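Malonate decarboxylase subunit alpha (Acinetobacter baumannii ATCC 17978, PDB 6MPR) probably acts as the acyl-carrier-protein transferase of malonate decarboxylase, exchanging acetyl for malonyl on the carrier subunit so that malonate can be decarboxylated. Local coordinates at residues 41-45 with 46-50; 176-179 with 180-184; 128-132 with 133-137. All blocks are in the same frame, centred on the assembly; numbering follows the deposited sequence.

Contact 1 of 3, residues 41-45 with 46-50; sequences VVIPT and QDIIK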
ATOM      1  N   VAL A  41       7.530  32.669   5.360  1.00 17.54           N
ATOM      2  CA  VAL A  41       7.317  31.291   5.773  1.00 16.82           C
ATOM      3  C   VAL A  41       7.930  31.006   7.145  1.00 15.94           C
ATOM      4  O   VAL A  41       7.511  30.059   7.820  1.00 14.97           O
ATOM      5  CB  VAL A  41       7.899  30.357   4.685  1.00 23.37           C
ATOM      6  CG1 VAL A  41       7.712  28.910   5.041  1.00 24.43           C
ATOM      7  CG2 VAL A  41       7.260  30.655   3.325  1.00 29.69           C
ATOM      8  N   VAL A  42       8.899  31.802   7.585  1.00 16.80           N
ATOM      9  CA  VAL A  42       9.710  31.462   8.753  1.00 16.67           C
ATOM     10  C   VAL A  42       9.061  32.014  10.018  1.00 19.16           C
ATOM     11  O   VAL A  42       8.943  33.231  10.186  1.00 19.61           O
ATOM     12  CB  VAL A  42      11.145  31.993   8.602  1.00 19.61           C
ATOM     13  CG1 VAL A  42      11.991  31.557   9.783  1.00 19.91           C
ATOM     14  CG2 VAL A  42      11.763  31.520   7.287  1.00 18.78           C
ATOM     15  N   ILE A  43       8.660  31.118  10.909  1.00 15.29           N
ATOM     16  CA  ILE A  43       8.203  31.497  12.250  1.00 15.02           C
ATOM     17  C   ILE A  43       9.422  31.671  13.147  1.00 15.53           C
ATOM     18  O   ILE A  43      10.235  30.743  13.246  1.00 15.53           O
ATOM     19  CB  ILE A  43       7.288  30.428  12.831  1.00 14.10           C
ATOM     20  CG1 ILE A  43       6.086  30.143  11.939  1.00 13.63           C
ATOM     21  CG2 ILE A  43       6.869  30.813  14.253  1.00 15.55           C
ATOM     22  CD1 ILE A  43       5.408  28.835  12.331  1.00 12.88           C
ATOM     23  N   PRO A  44       9.575  32.808  13.823  1.00 16.06           N
ATOM     24  CA  PRO A  44      10.638  32.926  14.830  1.00 16.50           C
ATOM     25  C   PRO A  44      10.456  31.870  15.906  1.00 16.72           C
ATOM     26  O   PRO A  44       9.341  31.592  16.344  1.00 18.96           O
ATOM     27  CB  PRO A  44      10.449  34.343  15.383  1.00 21.32           C
ATOM     28  CG  PRO A  44       9.699  35.059  14.323  1.00 17.35           C
ATOM     29  CD  PRO A  44       8.802  34.054  13.692  1.00 16.46           C
ATOM     30  N   THR A  45      11.568  31.243  16.298  1.00 17.38           N
ATOM     31  CA  THR A  45      11.504  30.137  17.249  1.00 19.81           C
ATOM     32  C   THR A  45      10.759  30.537  18.513  1.00 21.43           C
ATOM     33  O   THR A  45       9.935  29.775  19.030  1.00 17.34           O
ATOM     34  CB  THR A  45      12.921  29.670  17.577  1.00 20.90           C
ATOM     35  OG1 THR A  45      13.566  29.304  16.356  1.00 16.91           O
ATOM     36  CG2 THR A  45      12.915  28.465  18.523  1.00 24.93           C
ATOM     37  N   GLN A  46      10.985  31.763  18.978  1.00 19.78           N
ATOM     38  CA  GLN A  46      10.387  32.227  20.221  0.60 24.53           C
ATOM     39  C   GLN A  46       8.874  32.398  20.122  1.00 24.09           C
ATOM     40  O   GLN A  46       8.203  32.466  21.157  1.00 19.69           O
ATOM     41  CB  GLN A  46      11.043  33.548  20.642  0.60 25.64           C
ATOM     42  CG  GLN A  46      11.090  34.619  19.551  0.60 32.19           C
ATOM     43  CD  GLN A  46      12.304  34.508  18.627  0.60 37.60           C
ATOM     44  OE1 GLN A  46      12.820  33.423  18.377  0.60 26.15           O
ATOM     45  NE2 GLN A  46      12.759  35.653  18.115  0.60 42.30           N
ATOM     46  N   ASP A  47       8.318  32.459  18.910  1.00 17.40           N
ATOM     47  CA  ASP A  47       6.909  32.791  18.728  1.00 15.36           C
ATOM     48  C   ASP A  47       6.041  31.594  18.361  1.00 15.95           C
ATOM     49  O   ASP A  47       4.904  31.779  17.920  1.00 16.46           O
ATOM     50  CB  ASP A  47       6.759  33.870  17.655  1.00 23.68           C
ATOM     51  CG  ASP A  47       7.474  35.154  18.017  1.00 29.66           C
ATOM     52  OD1 ASP A  47       7.493  35.522  19.216  1.00 30.58           O
ATOM     53  OD2 ASP A  47       8.018  35.795  17.101  1.00 29.81           O
ATOM     54  N   ILE A  48       6.539  30.376  18.553  1.00 14.33           N
ATOM     55  CA  ILE A  48       5.855  29.194  18.037  1.00 16.07           C
ATOM     56  C   ILE A  48       4.515  28.972  18.739  1.00 18.91           C
ATOM     57  O   ILE A  48       3.533  28.584  18.099  1.00 16.04           O
ATOM     58  CB  ILE A  48       6.782  27.966  18.148  1.00 13.67           C
ATOM     59  CG1 ILE A  48       6.144  26.719  17.501  1.00 15.33           C
ATOM     60  CG2 ILE A  48       7.168  27.683  19.603  1.00 18.12           C
ATOM     61  CD1 ILE A  48       5.873  26.858  16.025  1.00 15.99           C
ATOM     62  N   ILE A  49       4.436  29.226  20.049  1.00 18.45           N
ATOM     63  CA  ILE A  49       3.206  28.904  20.779  1.00 15.38           C
ATOM     64  C   ILE A  49       2.062  29.800  20.325  1.00 18.97           C
ATOM     65  O   ILE A  49       0.950  29.329  20.061  1.00 16.53           O
ATOM     66  CB  ILE A  49       3.422  29.000  22.297  1.00 16.68           C
ATOM     67  CG1 ILE A  49       4.238  27.802  22.789  1.00 16.81           C
ATOM     68  CG2 ILE A  49       2.060  29.064  23.003  1.00 16.00           C
ATOM     69  CD1 ILE A  49       4.885  28.011  24.150  1.00 20.70           C
ATOM     70  N   LYS A  50       2.324  31.099  20.202  1.00 16.67           N
ATOM     71  CA  LYS A  50       1.302  32.016  19.721  1.00 16.43           C
ATOM     72  C   LYS A  50       0.877  31.659  18.306  1.00 16.58           C
ATOM     73  O   LYS A  50      -0.308  31.739  17.966  1.00 17.10           O
ATOM     74  CB  LYS A  50       1.814  33.458  19.779  1.00 19.52           C
ATOM     75  CG  LYS A  50       0.800  34.495  19.322  1.00 30.09           C
ATOM     76  CD  LYS A  50      -0.281  34.718  20.378  1.00 38.04           C
ATOM     77  CE  LYS A  50      -1.246  35.818  19.976  1.00 43.50           C
ATOM     78  NZ  LYS A  50      -2.264  36.056  21.034  1.00 44.03           N
TER
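Pro-44 and Asp-47 meet in a local turn contact, where the edge strand 42-43 ends and helix 48-55 begins. The backbone N of Asp-47 bonds to Pro-44 O at 2.9 Å. One residue on, Ile-48 N reaches Thr-45 O in a weak bond of 3.5 Å. The Asp-47 side chain crosses the proline obliquely, and OD2 reaches the CB-CG edge of the ring, 3.3 Å from each of these Pro-44 atoms. Its CG is anti to the carbonyl carbon (chi1 -61°), which carries the carboxylate back to the proline. Asp-47 sits at the N-cap position, but its carboxylate makes no capping bond. The segment is a strand-to-helix connection at the border of the parallel sheet, where Val-41 and Ile-43 pair with Val-222. On the inner side, Ile-43 CD1 packs end to end on Ile-48 CD1 at 4.2 Å. Both isoleucines also touch Val-223, and Ile-48 continues onto Phe-74 and Leu-75 of helix 73-79. Thr-45 OG1 is hydrogen-bonded to Val-224 O, which ties the turn to the neighbouring strand.

Contact 2 of 3, residues 176-179 with 180-184; sequences PSTE and DSPAL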
ATOM      1  N   PRO A 176      17.983  11.059   5.340  1.00  9.37           N
ATOM      2  CA  PRO A 176      17.817   9.679   5.834  1.00  9.06           C
ATOM      3  C   PRO A 176      16.579   9.492   6.690  1.00  9.13           C
ATOM      4  O   PRO A 176      16.051   8.378   6.754  1.00  8.82           O
ATOM      5  CB  PRO A 176      19.095   9.431   6.650  1.00 10.54           C
ATOM      6  CG  PRO A 176      20.104  10.398   6.059  1.00 16.60           C
ATOM      7  CD  PRO A 176      19.312  11.618   5.649  1.00 11.43           C
ATOM      8  N   SER A 177      16.073  10.549   7.326  1.00 11.41           N
ATOM      9  CA  SER A 177      14.911  10.421   8.196  1.00  8.90           C
ATOM     10  C   SER A 177      13.632  10.925   7.540  1.00  9.62           C
ATOM     11  O   SER A 177      12.737  11.433   8.229  1.00 12.42           O
ATOM     12  CB  SER A 177      15.167  11.135   9.524  1.00 11.72           C
ATOM     13  OG  SER A 177      16.189  10.462  10.209  1.00 15.90           O
ATOM     14  N   THR A 178      13.539  10.802   6.213  1.00  9.95           N
ATOM     15  CA  THR A 178      12.314  11.142   5.498  1.00 10.72           C
ATOM     16  C   THR A 178      11.109  10.401   6.084  1.00 11.63           C
ATOM     17  O   THR A 178      10.078  11.014   6.384  1.00  8.78           O
ATOM     18  CB  THR A 178      12.499  10.837   4.011  1.00  7.12           C
ATOM     19  OG1 THR A 178      13.486  11.735   3.455  1.00  8.11           O
ATOM     20  CG2 THR A 178      11.192  11.019   3.263  1.00  8.93           C
ATOM     21  N   GLU A 179      11.238   9.082   6.290  1.00  7.29           N
ATOM     22  CA  GLU A 179      10.218   8.290   6.981  1.00  8.42           C
ATOM     23  C   GLU A 179       8.805   8.531   6.452  1.00  8.04           C
ATOM     24  O   GLU A 179       8.556   8.351   5.248  1.00  8.32           O
ATOM     25  CB  GLU A 179      10.259   8.556   8.501  1.00  7.52           C
ATOM     26  CG  GLU A 179      11.508   7.931   9.193  1.00 11.72           C
ATOM     27  CD  GLU A 179      11.486   8.075  10.721  1.00 13.80           C
ATOM     28  OE1 GLU A 179      10.616   7.457  11.387  1.00 13.95           O
ATOM     29  OE2 GLU A 179      12.342   8.814  11.256  1.00 14.29           O
ATOM     30  N   ASP A 180       7.875   8.916   7.351  1.00  7.88           N
ATOM     31  CA  ASP A 180       6.466   9.102   7.005  1.00 14.50           C
ATOM     32  C   ASP A 180       6.172  10.450   6.368  1.00 10.27           C
ATOM     33  O   ASP A 180       5.065  10.633   5.852  1.00 11.05           O
ATOM     34  CB  ASP A 180       5.526   9.016   8.230  1.00  9.02           C
ATOM     35  CG  ASP A 180       5.910   7.934   9.250  1.00 14.88           C
ATOM     36  OD1 ASP A 180       7.103   7.698   9.505  1.00 15.74           O
ATOM     37  OD2 ASP A 180       4.981   7.367   9.863  1.00 13.07           O
ATOM     38  N   SER A 181       7.100  11.403   6.412  1.00  8.77           N
ATOM     39  CA  SER A 181       6.713  12.794   6.164  1.00  9.94           C
ATOM     40  C   SER A 181       6.013  13.017   4.826  1.00 10.29           C
ATOM     41  O   SER A 181       4.984  13.717   4.806  1.00 10.59           O
ATOM     42  CB  SER A 181       7.950  13.692   6.326  1.00  9.90           C
ATOM     43  OG  SER A 181       8.396  13.630   7.667  1.00 12.45           O
ATOM     44  N   PRO A 182       6.475  12.472   3.693  1.00  9.11           N
ATOM     45  CA  PRO A 182       5.764  12.758   2.432  1.00 16.03           C
ATOM     46  C   PRO A 182       4.336  12.239   2.430  1.00 13.63           C
ATOM     47  O   PRO A 182       3.448  12.882   1.862  1.00 12.45           O
ATOM     48  CB  PRO A 182       6.625  12.054   1.373  1.00 15.50           C
ATOM     49  CG  PRO A 182       7.958  11.847   2.019  1.00 17.93           C
ATOM     50  CD  PRO A 182       7.634  11.588   3.463  1.00 12.46           C
ATOM     51  N   ALA A 183       4.084  11.100   3.080  1.00  8.78           N
ATOM     52  CA  ALA A 183       2.740  10.533   3.102  1.00 10.66           C
ATOM     53  C   ALA A 183       1.816  11.328   4.011  1.00  8.88           C
ATOM     54  O   ALA A 183       0.606  11.365   3.775  1.00 12.48           O
ATOM     55  CB  ALA A 183       2.773   9.073   3.568  1.00  9.39           C
ATOM     56  N   LEU A 184       2.365  11.946   5.063  1.00  9.31           N
ATOM     57  CA  LEU A 184       1.546  12.727   5.990  1.00  8.46           C
ATOM     58  C   LEU A 184       1.263  14.124   5.449  1.00 11.07           C
ATOM     59  O   LEU A 184       0.188  14.688   5.702  1.00 10.50           O
ATOM     60  CB  LEU A 184       2.244  12.838   7.350  1.00  9.17           C
ATOM     61  CG  LEU A 184       2.625  11.545   8.069  1.00  8.66           C
ATOM     62  CD1 LEU A 184       3.426  11.841   9.341  1.00 10.94           C
ATOM     63  CD2 LEU A 184       1.391  10.696   8.371  1.00  8.33           C
TER
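Thr-178 and Ser-181 close a tight turn through one backbone bond, Ser-181 N to Thr-178 O, at 3.0 Å with an N-H...O angle of 160°. Beside it, the methyl CG2 of Thr-178 lies 3.6 Å from both CG and CD of Pro-182. With CG2 anti to the backbone N of Thr-178, the methyl is carried to the Pro-182 ring, the two side chains crossing at about a right angle, while OG1 is hydrogen-bonded to Thr-174 and Gly-175. At the corner, Glu-179 and Asp-180 put two carboxylates close together. Their planes are 61° apart, and Glu-179 OE1 is 4.0 Å from Asp-180 OD1. Asp-180 OD1 also rests 3.4 Å from Glu-179 CB.

Arg-350 NH1 forms salt bridges with both carboxylates, which probably offsets the repulsion between them. The backbone N atoms of Gln-69 and Lys-70 hold the two oxygens of Glu-179, and Tyr-147 OH bonds to Asp-180 OD2. Ser-181 OG is bonded to Glu-65 and to Lys-70 NZ. Leu-184 N bonds to Asp-180 O at 3.1 Å, at the start of the helical turns. Thr-178 to Ser-181 form a type II' beta turn, with Glu-179 at positive phi (49°), which leads a buried loop into helix 181-189.

Contact 3 of 3, residues 128-132 with 133-137; sequences QLIED and GLLEI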
ATOM      1  N   GLN A 128      -4.875   4.283  31.046  1.00 17.11           N
ATOM      2  CA  GLN A 128      -5.295   5.081  32.197  1.00 21.53           C
ATOM      3  C   GLN A 128      -6.023   6.345  31.749  1.00 17.58           C
ATOM      4  O   GLN A 128      -6.994   6.764  32.391  1.00 21.75           O
ATOM      5  CB  GLN A 128      -4.088   5.426  33.074  1.00 20.80           C
ATOM      6  CG  GLN A 128      -4.431   6.104  34.411  1.00 27.46           C
ATOM      7  CD  GLN A 128      -5.301   5.251  35.335  1.00 32.60           C
ATOM      8  OE1 GLN A 128      -6.318   5.722  35.852  1.00 35.86           O
ATOM      9  NE2 GLN A 128      -4.899   4.001  35.556  1.00 28.51           N
ATOM     10  N   LEU A 129      -5.579   6.962  30.649  1.00 15.58           N
ATOM     11  CA  LEU A 129      -6.275   8.152  30.154  1.00 20.07           C
ATOM     12  C   LEU A 129      -7.663   7.803  29.631  1.00 17.40           C
ATOM     13  O   LEU A 129      -8.609   8.584  29.790  1.00 22.28           O
ATOM     14  CB  LEU A 129      -5.451   8.845  29.068  1.00 16.81           C
ATOM     15  CG  LEU A 129      -4.222   9.610  29.567  1.00 14.49           C
ATOM     16  CD1 LEU A 129      -3.316  10.018  28.410  1.00 19.75           C
ATOM     17  CD2 LEU A 129      -4.635  10.816  30.422  1.00 20.92           C
ATOM     18  N   ILE A 130      -7.809   6.633  29.010  1.00 17.84           N
ATOM     19  CA  ILE A 130      -9.135   6.171  28.598  1.00 21.85           C
ATOM     20  C   ILE A 130     -10.029   5.964  29.818  1.00 22.88           C
ATOM     21  O   ILE A 130     -11.173   6.431  29.860  1.00 25.97           O
ATOM     22  CB  ILE A 130      -9.020   4.881  27.768  1.00 17.53           C
ATOM     23  CG1 ILE A 130      -8.421   5.181  26.398  1.00 18.74           C
ATOM     24  CG2 ILE A 130     -10.389   4.215  27.632  1.00 23.34           C
ATOM     25  CD1 ILE A 130      -7.819   3.935  25.685  1.00 16.84           C
ATOM     26  N   GLU A 131      -9.518   5.249  30.826  1.00 22.69           N
ATOM     27  CA  GLU A 131     -10.302   5.012  32.035  1.00 22.09           C
ATOM     28  C   GLU A 131     -10.698   6.317  32.708  1.00 25.78           C
ATOM     29  O   GLU A 131     -11.776   6.400  33.309  1.00 28.74           O
ATOM     30  CB  GLU A 131      -9.518   4.131  33.006  1.00 24.79           C
ATOM     31  CG  GLU A 131     -10.207   3.902  34.344  1.00 38.88           C
ATOM     32  CD  GLU A 131      -9.313   3.186  35.339  1.00 54.47           C
ATOM     33  OE1 GLU A 131      -8.886   2.050  35.043  1.00 60.88           O
ATOM     34  OE2 GLU A 131      -9.025   3.765  36.410  1.00 59.86           O
ATOM     35  N   ASP A 132      -9.853   7.341  32.620  1.00 23.64           N
ATOM     36  CA  ASP A 132     -10.147   8.634  33.222  1.00 27.43           C
ATOM     37  C   ASP A 132     -10.974   9.536  32.319  1.00 24.58           C
ATOM     38  O   ASP A 132     -11.273  10.668  32.713  1.00 25.51           O
ATOM     39  CB  ASP A 132      -8.842   9.344  33.613  1.00 33.57           C
ATOM     40  CG  ASP A 132      -8.154   8.686  34.801  1.00 38.89           C
ATOM     41  OD1 ASP A 132      -8.843   8.005  35.593  1.00 39.40           O
ATOM     42  OD2 ASP A 132      -6.927   8.851  34.951  1.00 40.00           O
ATOM     43  N   GLY A 133     -11.356   9.071  31.130  1.00 23.93           N
ATOM     44  CA  GLY A 133     -12.212   9.856  30.263  1.00 25.00           C
ATOM     45  C   GLY A 133     -11.536  10.996  29.532  1.00 31.57           C
ATOM     46  O   GLY A 133     -12.234  11.848  28.971  1.00 34.70           O
ATOM     47  N   LEU A 134     -10.206  11.037  29.505  1.00 22.53           N
ATOM     48  CA  LEU A 134      -9.475  12.119  28.859  1.00 19.65           C
ATOM     49  C   LEU A 134      -8.993  11.772  27.459  1.00 18.84           C
ATOM     50  O   LEU A 134      -8.549  12.667  26.729  1.00 22.92           O
ATOM     51  CB  LEU A 134      -8.274  12.525  29.728  1.00 19.57           C
ATOM     52  CG  LEU A 134      -8.661  13.114  31.092  1.00 23.38           C
ATOM     53  CD1 LEU A 134      -7.438  13.291  31.976  1.00 27.71           C
ATOM     54  CD2 LEU A 134      -9.394  14.443  30.927  1.00 26.80           C
ATOM     55  N   LEU A 135      -9.085  10.509  27.056  1.00 15.06           N
ATOM     56  CA  LEU A 135      -8.609  10.074  25.752  1.00 14.63           C
ATOM     57  C   LEU A 135      -9.667   9.165  25.153  1.00 14.21           C
ATOM     58  O   LEU A 135     -10.099   8.209  25.802  1.00 16.45           O
ATOM     59  CB  LEU A 135      -7.253   9.352  25.873  1.00 16.07           C
ATOM     60  CG  LEU A 135      -6.531   8.966  24.571  1.00 19.26           C
ATOM     61  CD1 LEU A 135      -5.018   8.908  24.742  1.00 18.52           C
ATOM     62  CD2 LEU A 135      -7.023   7.616  24.053  1.00 25.23           C
ATOM     63  N   GLU A 136     -10.101   9.480  23.934  1.00 15.62           N
ATOM     64  CA  GLU A 136     -11.103   8.697  23.209  1.00 13.76           C
ATOM     65  C   GLU A 136     -10.409   8.078  22.002  1.00 17.46           C
ATOM     66  O   GLU A 136     -10.024   8.799  21.077  1.00 20.03           O
ATOM     67  CB  GLU A 136     -12.271   9.579  22.772  1.00 19.28           C
ATOM     68  CG  GLU A 136     -13.035  10.232  23.937  1.00 22.14           C
ATOM     69  CD  GLU A 136     -14.035  11.309  23.500  1.00 36.72           C
ATOM     70  OE1 GLU A 136     -14.310  11.446  22.285  1.00 40.01           O
ATOM     71  OE2 GLU A 136     -14.543  12.030  24.388  1.00 39.87           O
ATOM     72  N   ILE A 137     -10.239   6.752  22.015  1.00 17.06           N
ATOM     73  CA  ILE A 137      -9.615   6.067  20.890  1.00 16.47           C
ATOM     74  C   ILE A 137     -10.579   6.031  19.714  1.00 18.44           C
ATOM     75  O   ILE A 137     -11.760   5.695  19.866  1.00 19.50           O
ATOM     76  CB  ILE A 137      -9.185   4.644  21.272  1.00 24.96           C
ATOM     77  CG1 ILE A 137      -8.082   4.680  22.317  1.00 31.87           C
ATOM     78  CG2 ILE A 137      -8.627   3.923  20.047  1.00 23.73           C
ATOM     79  CD1 ILE A 137      -6.723   5.041  21.754  1.00 24.42           C
TER
HETATM   80  O   HOH W   1     -12.165   7.953  27.476  1.00 33.06           O
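The backbone of Gly-133 and Leu-134 turns back on the end of helix 125-131: Leu-134 N bonds to Leu-129 O at 2.9 Å, and Gly-133 N to Ile-130 O at 2.9 Å. Leu-135 N adds a weak bond to Leu-129 O. Gly-133 has positive phi (76°), and the two bonds back into the last turn make this a Schellman motif. It ends the helix and turns the chain into strand 136-140.

Leu-129 is packed by two leucines beyond the glycine. Its CB lies 3.7 Å from Leu-135 CB, the two side chains crossing at about a right angle. Its CD2 meets Leu-134 CD1 at 4.0 Å. Leu-129 and Leu-135 both also touch Phe-106 of helix 100-107, which brings the helix end against that helix. Strand 136-140 borders the parallel sheet, pairing with strand 111-116 through backbone bonds from Glu-136.

Ile-130 packs on Leu-135 and Ile-137. Its CG1 is anti to the carbonyl carbon (chi1 -71°) and packs on Leu-135 CD2 at 3.7 Å. Farther out, its CD1 presses on Ile-137 CG1 at 3.5 Å, tighter than usual for two carbons, with the chains crossing at about a right angle. The CA-H of Ile-130 points at Leu-135 O, with CA 3.6 Å from the oxygen. A water donates to Ile-130 O and also to Leu-135 O, the latter at 2.7 Å from the water oxygen. Ile-137 further touches Phe-116 of strand 111-116.

Overall arrangement
All three contacts are local turns where the chain enters or leaves a helix. Contacts 1 and 3 belong to the same parallel sheet but to its two outermost strands, 42-43 and 136-140. Their centres are about 31 Å apart, and their nearest atoms about 20 Å. Contact 1 leads from a strand into a helix, whereas contact 3 leads from a helix into a strand. Contact 2 is more central, about 13 Å from the centre of the chain, against 32 Å and 25 Å for contacts 1 and 3. Its centre is about 23 Å from contact 1 and 29 Å from contact 3. Contact 2 is the buried one, its two carboxylates sharing Arg-350.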